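Local coordinates for NmrA family protein (Shigella flexneri 2a, PDB 3QVO) that is of unknown function but has a Rossmann fold of the NmrA family and therefore probably binds NAD(P)H, at residues Ser107-Ala110 with Ala111-Cys115; Glu99-Asp102 with Ile103-Asn106. All blocks are in the same frame, centred on the assembly; numbering follows the deposited sequence.

Contact 1: residues Ser107-Ala110 with Ala111-Cys115; sequences SVIA and AMKAC. With MNB (5-mercapto-2-nitro-benzoic acid), chain B.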
ATOM      1  N   SER A 107       3.094  10.548   9.663  1.00 53.98           N
ATOM      2  CA  SER A 107       2.433  11.643   9.004  1.00 53.37           C
ATOM      3  C   SER A 107       1.103  11.179   8.393  1.00 51.38           C
ATOM      4  O   SER A 107       0.102  11.907   8.448  1.00 50.58           O
ATOM      5  CB  SER A 107       3.368  12.266   7.966  1.00 54.33           C
ATOM      6  OG  SER A 107       2.738  13.278   7.221  1.00 57.68           O
ATOM      7  N   VAL A 108       1.067   9.954   7.881  1.00 50.11           N
ATOM      8  CA  VAL A 108      -0.133   9.457   7.313  1.00 48.59           C
ATOM      9  C   VAL A 108      -1.158   9.238   8.426  1.00 49.38           C
ATOM     10  O   VAL A 108      -2.331   9.590   8.283  1.00 48.06           O
ATOM     11  CB  VAL A 108       0.108   8.189   6.457  1.00 49.52           C
ATOM     12  CG1 VAL A 108      -1.215   7.527   5.995  1.00 42.91           C
ATOM     13  CG2 VAL A 108       0.971   8.542   5.234  1.00 47.45           C
ATOM     14  N   ILE A 109      -0.718   8.695   9.547  1.00 49.78           N
ATOM     15  CA  ILE A 109      -1.651   8.355  10.626  1.00 49.83           C
ATOM     16  C   ILE A 109      -2.324   9.640  11.158  1.00 50.37           C
ATOM     17  O   ILE A 109      -3.555   9.698  11.345  1.00 50.99           O
ATOM     18  CB  ILE A 109      -0.896   7.647  11.724  1.00 51.00           C
ATOM     19  CG1 ILE A 109      -0.489   6.226  11.271  1.00 49.45           C
ATOM     20  CG2 ILE A 109      -1.686   7.597  13.008  1.00 51.11           C
ATOM     21  CD1 ILE A 109       0.689   5.638  12.123  1.00 50.27           C
ATOM     22  N   ALA A 110      -1.496  10.644  11.413  1.00 50.39           N
ATOM     23  CA  ALA A 110      -1.907  11.953  11.883  1.00 50.75           C
ATOM     24  C   ALA A 110      -2.919  12.602  10.937  1.00 50.72           C
ATOM     25  O   ALA A 110      -3.904  13.130  11.379  1.00 51.20           O
ATOM     26  CB  ALA A 110      -0.717  12.850  12.017  1.00 50.45           C
ATOM     27  N   ALA A 111      -2.659  12.569   9.642  1.00 50.77           N
ATOM     28  CA  ALA A 111      -3.572  13.160   8.664  1.00 50.65           C
ATOM     29  C   ALA A 111      -4.901  12.369   8.633  1.00 49.81           C
ATOM     30  O   ALA A 111      -5.991  12.946   8.615  1.00 50.77           O
ATOM     31  CB  ALA A 111      -2.927  13.189   7.259  1.00 49.05           C
HETATM   32  N   MSE A 112      -4.836  11.062   8.603  1.00 49.34           N
HETATM   33  CA  MSE A 112      -6.067  10.266   8.711  1.00 49.46           C
HETATM   34  C   MSE A 112      -6.864  10.677   9.956  1.00 51.63           C
HETATM   35  O   MSE A 112      -8.051  10.950   9.869  1.00 52.00           O
HETATM   36  CB  MSE A 112      -5.751   8.802   8.757  1.00 48.87           C
HETATM   37  CG  MSE A 112      -5.137   8.320   7.483  1.00 49.29           C
HETATM   38 SE   MSE A 112      -4.776   6.473   7.360  0.90 52.88          SE
HETATM   39  CE  MSE A 112      -6.581   5.818   7.715  1.00 49.20           C
ATOM     40  N   LYS A 113      -6.195  10.789  11.109  1.00 52.83           N
ATOM     41  CA  LYS A 113      -6.882  11.095  12.343  1.00 52.93           C
ATOM     42  C   LYS A 113      -7.470  12.484  12.321  1.00 53.85           C
ATOM     43  O   LYS A 113      -8.615  12.669  12.730  1.00 53.67           O
ATOM     44  CB  LYS A 113      -5.964  10.923  13.516  1.00 54.10           C
ATOM     45  CG  LYS A 113      -5.754   9.477  13.895  1.00 55.27           C
ATOM     46  CD  LYS A 113      -4.922   9.337  15.142  1.00 56.59           C
ATOM     47  CE  LYS A 113      -4.768   7.855  15.566  1.00 58.69           C
ATOM     48  NZ  LYS A 113      -3.866   7.731  16.738  1.00 57.45           N
ATOM     49  N   ALA A 114      -6.713  13.447  11.785  1.00 52.65           N
ATOM     50  CA  ALA A 114      -7.190  14.797  11.653  1.00 52.96           C
ATOM     51  C   ALA A 114      -8.421  14.835  10.755  1.00 52.69           C
ATOM     52  O   ALA A 114      -9.320  15.626  10.996  1.00 51.24           O
ATOM     53  CB  ALA A 114      -6.096  15.769  11.088  1.00 52.26           C
ATOM     54  N   CYS A 115      -8.428  14.054   9.684  1.00 51.33           N
ATOM     55  CA  CYS A 115      -9.528  14.134   8.715  1.00 51.91           C
ATOM     56  C   CYS A 115     -10.625  13.065   8.919  1.00 54.06           C
ATOM     57  O   CYS A 115     -11.496  12.908   8.075  1.00 55.90           O
ATOM     58  CB  CYS A 115      -8.997  14.010   7.339  1.00 49.96           C
ATOM     59  SG  CYS A 115      -7.788  15.251   6.893  1.00 56.12           S
TER
HETATM   60  C6  MNB B 215     -10.111  18.853   7.838  1.00 64.63           C
HETATM   61  C1  MNB B 215     -10.037  19.953   8.661  1.00 66.14           C
HETATM   62  C2  MNB B 215      -8.820  20.313   9.268  1.00 67.42           C
HETATM   63  C3  MNB B 215      -7.650  19.544   9.050  1.00 65.19           C
HETATM   64  C4  MNB B 215      -7.743  18.438   8.221  1.00 66.06           C
HETATM   65  C5  MNB B 215      -8.969  18.108   7.624  1.00 66.89           C
HETATM   66  S5  MNB B 215      -9.110  16.731   6.496  1.00 64.73           S
HETATM   67  C10 MNB B 215     -11.357  20.720   8.838  1.00 66.73           C
HETATM   68  O12 MNB B 215     -12.258  20.196   9.594  1.00 64.62           O
HETATM   69  O11 MNB B 215     -11.415  21.787   8.154  1.00 63.04           O
HETATM   70  N7  MNB B 215      -8.732  21.399  10.071  1.00 65.65           N
HETATM   71  O9  MNB B 215      -7.460  21.823  10.587  1.00 62.66           O
HETATM   72  O8  MNB B 215      -9.832  22.140  10.368  1.00 67.16           O

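Contact 2: residues Glu99-Asp102 with Ile103-Asn106; sequences EDLD and IQAN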
ATOM      1  N   GLU A  99      13.771   6.841   2.386  1.00 79.60           N
ATOM      2  CA  GLU A  99      14.181   7.216   3.713  1.00 79.68           C
ATOM      3  C   GLU A  99      12.987   7.673   4.592  1.00 75.08           C
ATOM      4  O   GLU A  99      11.942   8.211   4.108  1.00 71.44           O
ATOM      5  CB  GLU A  99      15.301   8.271   3.668  1.00 83.72           C
ATOM      6  CG  GLU A  99      16.706   7.645   3.447  1.00 89.85           C
ATOM      7  CD  GLU A  99      17.834   8.667   3.489  1.00 97.43           C
ATOM      8  OE1 GLU A  99      17.608   9.833   3.078  1.00100.47           O
ATOM      9  OE2 GLU A  99      18.948   8.304   3.932  1.00102.67           O
ATOM     10  N   ASP A 100      13.155   7.385   5.877  1.00 73.00           N
ATOM     11  CA  ASP A 100      12.311   7.933   6.890  1.00 70.94           C
ATOM     12  C   ASP A 100      10.915   7.398   6.799  1.00 66.82           C
ATOM     13  O   ASP A 100       9.948   8.107   7.038  1.00 63.26           O
ATOM     14  CB  ASP A 100      12.329   9.457   6.782  1.00 71.70           C
ATOM     15  CG  ASP A 100      13.721  10.015   7.037  1.00 75.80           C
ATOM     16  OD1 ASP A 100      14.336   9.632   8.072  1.00 76.89           O
ATOM     17  OD2 ASP A 100      14.214  10.808   6.198  1.00 79.51           O
ATOM     18  N   LEU A 101      10.808   6.116   6.476  1.00 65.66           N
ATOM     19  CA  LEU A 101       9.487   5.540   6.297  1.00 63.01           C
ATOM     20  C   LEU A 101       8.632   5.681   7.570  1.00 60.23           C
ATOM     21  O   LEU A 101       7.391   5.711   7.495  1.00 58.77           O
ATOM     22  CB  LEU A 101       9.610   4.091   5.859  1.00 63.75           C
ATOM     23  CG  LEU A 101       8.405   3.462   5.187  1.00 64.78           C
ATOM     24  CD1 LEU A 101       7.568   4.447   4.350  1.00 67.42           C
ATOM     25  CD2 LEU A 101       8.899   2.345   4.329  1.00 67.50           C
ATOM     26  N   ASP A 102       9.313   5.778   8.713  1.00 59.58           N
ATOM     27  CA  ASP A 102       8.679   5.888  10.014  1.00 58.29           C
ATOM     28  C   ASP A 102       8.021   7.259  10.181  1.00 56.92           C
ATOM     29  O   ASP A 102       6.886   7.337  10.594  1.00 54.75           O
ATOM     30  CB  ASP A 102       9.679   5.625  11.166  1.00 59.88           C
ATOM     31  CG  ASP A 102      10.963   6.457  11.070  1.00 63.11           C
ATOM     32  OD1 ASP A 102      11.327   6.874   9.960  1.00 64.00           O
ATOM     33  OD2 ASP A 102      11.643   6.681  12.109  1.00 67.61           O
ATOM     34  N   ILE A 103       8.765   8.311   9.848  1.00 57.29           N
ATOM     35  CA  ILE A 103       8.281   9.662   9.827  1.00 56.85           C
ATOM     36  C   ILE A 103       7.127   9.783   8.867  1.00 55.53           C
ATOM     37  O   ILE A 103       6.071  10.395   9.205  1.00 52.87           O
ATOM     38  CB  ILE A 103       9.431  10.693   9.531  1.00 59.59           C
ATOM     39  CG1 ILE A 103      10.534  10.553  10.577  1.00 63.46           C
ATOM     40  CG2 ILE A 103       8.909  12.110   9.601  1.00 56.88           C
ATOM     41  CD1 ILE A 103      11.871  11.368  10.262  1.00 72.55           C
ATOM     42  N   GLN A 104       7.266   9.142   7.702  1.00 55.22           N
ATOM     43  CA  GLN A 104       6.179   9.120   6.722  1.00 53.62           C
ATOM     44  C   GLN A 104       4.919   8.443   7.253  1.00 53.07           C
ATOM     45  O   GLN A 104       3.781   8.982   7.094  1.00 51.67           O
ATOM     46  CB  GLN A 104       6.601   8.415   5.426  1.00 54.32           C
ATOM     47  CG  GLN A 104       7.745   9.063   4.643  1.00 55.27           C
ATOM     48  CD  GLN A 104       7.946   8.377   3.330  1.00 55.87           C
ATOM     49  OE1 GLN A 104       7.013   8.262   2.531  1.00 60.25           O
ATOM     50  NE2 GLN A 104       9.145   7.919   3.085  1.00 56.79           N
ATOM     51  N   ALA A 105       5.076   7.247   7.832  1.00 52.42           N
ATOM     52  CA  ALA A 105       3.888   6.564   8.391  1.00 51.13           C
ATOM     53  C   ALA A 105       3.229   7.449   9.458  1.00 51.47           C
ATOM     54  O   ALA A 105       2.041   7.544   9.492  1.00 50.51           O
ATOM     55  CB  ALA A 105       4.235   5.213   9.016  1.00 50.02           C
ATOM     56  N   ASN A 106       4.007   8.045  10.355  1.00 53.54           N
ATOM     57  CA  ASN A 106       3.452   8.901  11.410  1.00 54.08           C
ATOM     58  C   ASN A 106       2.629  10.039  10.791  1.00 54.50           C
ATOM     59  O   ASN A 106       1.560  10.434  11.308  1.00 56.17           O
ATOM     60  CB  ASN A 106       4.557   9.505  12.254  1.00 55.87           C
ATOM     61  CG  ASN A 106       5.171   8.528  13.245  1.00 57.70           C
ATOM     62  OD1 ASN A 106       4.638   7.449  13.474  1.00 58.38           O
ATOM     63  ND2 ASN A 106       6.303   8.927  13.860  1.00 53.75           N
TER

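Contact 1: residues Ser107-Ala110 with Ala111-Cys115
Val-108 and Met-112, a selenomethionine in this crystal, meet one turn apart on the last two turns of helix 101-114, the helical crossover of a Rossmann beta-alpha-beta unit, and illustrate how such a helix presents its apolar side to the sheet. CG1 of Val-108 lies 4.0 Å from SE of Met-112, the two side chains crossing at a slant. The selenomethionine chain runs straight as far as SE and then bends at chi3 (56°), while its CG passes 3.2 Å from the carbonyl O of Val-108. That same oxygen accepts a hydrogen bond from Met-112 N at 2.9 Å, nearly straight (N-H...O 175°). Next along the helix, Ile-109 and Lys-113 lie side by side, pointing the same way, with CE of the extended lysine 4.0 Å from CG2 of Ile-109. The helical i to i+4 bonds run on through the segments, from Ala-111 N to the O of Ser-107 through to Ala-114 N to the O of Ala-110.

Further out, both Val-108 and Met-112 rest on Leu-120 of strand 119-123, and Ile-109 turns to Ala-157 and Ile-158 of helix 149-159. On the flank facing helix 79-86, Ser-107 and Ala-111 touch Leu-82, and Ser-107 OG is hydrogen-bonded to the carbonyl O of Val-76. Cys-115 is the first residue to leave helical geometry, yet its N still bonds to the O of Ala-111 at 2.9 Å. This cysteine carries the bound thionitrobenzoate, in a pocket that also includes Lys-83 and Gln-87. The link is a mixed disulfide, Cys-115 SG to S5 of the ligand at 2.0 Å.

Contact 2: residues Glu99-Asp102 with Ile103-Asn106
Ile-103 packs against two aspartates in the first turn of helix 101-114, an example of how side chains and backbone together organise a helix start. Its CD1 lies 3.7 Å from OD1 of Asp-100, the N-cap residue, whose side chain runs alongside it without making a capping bond. From the adjacent Asp-102, OD1 accepts a weak bond from Ile-103 N at 2.9 Å; CG of this aspartate sits between the backbone N and the carbonyl carbon (chi1 51°), which brings OD1 close to the next amide. Gln-104 comes next and bonds to the turn through both its backbone N and its side-chain amide. Its N donates to the O of Asp-100, and its extended side chain reaches back so that NE2 donates to the O of Glu-99 at 3.0 Å, with the oxygen close to the plane of the Gln-104 amide; NE2 also bonds to the O of Thr-97. Ala-105 N then binds the O of Leu-101 at 2.8 Å, and Asn-106 N closes on the O of Asp-102, with its side-chain CG 3.4 Å from that oxygen. Helix 149-159 covers one flank, Ala-105 touching Ala-154 and Asp-102 OD2 forming a salt bridge to Arg-153, while Leu-101 and Gln-104 both meet Leu-96, just beyond the end of strand 91-95.

Followed from the N terminus, the chain leaves strand 91-95, passes through a short loop and enters contact 2, where the first turn of helix 101-114 forms. Contact 1 takes up the same helix directly after Asn-106 and carries it to its last residue, Ala-114, with Cys-115 just beyond, before strand 119-123. Neither contact closes a long loop: each joins adjoining segments, and the two follow one another without nesting or crossing, their centres about 13 Å apart. Together they cover the helix of the beta-alpha-beta unit joining strands 91-95 and 119-123. Both face helix 149-159, whereas contact 1 adds helix 79-86 and strand 119-123, and has the ligand-bearing cysteine at its far end.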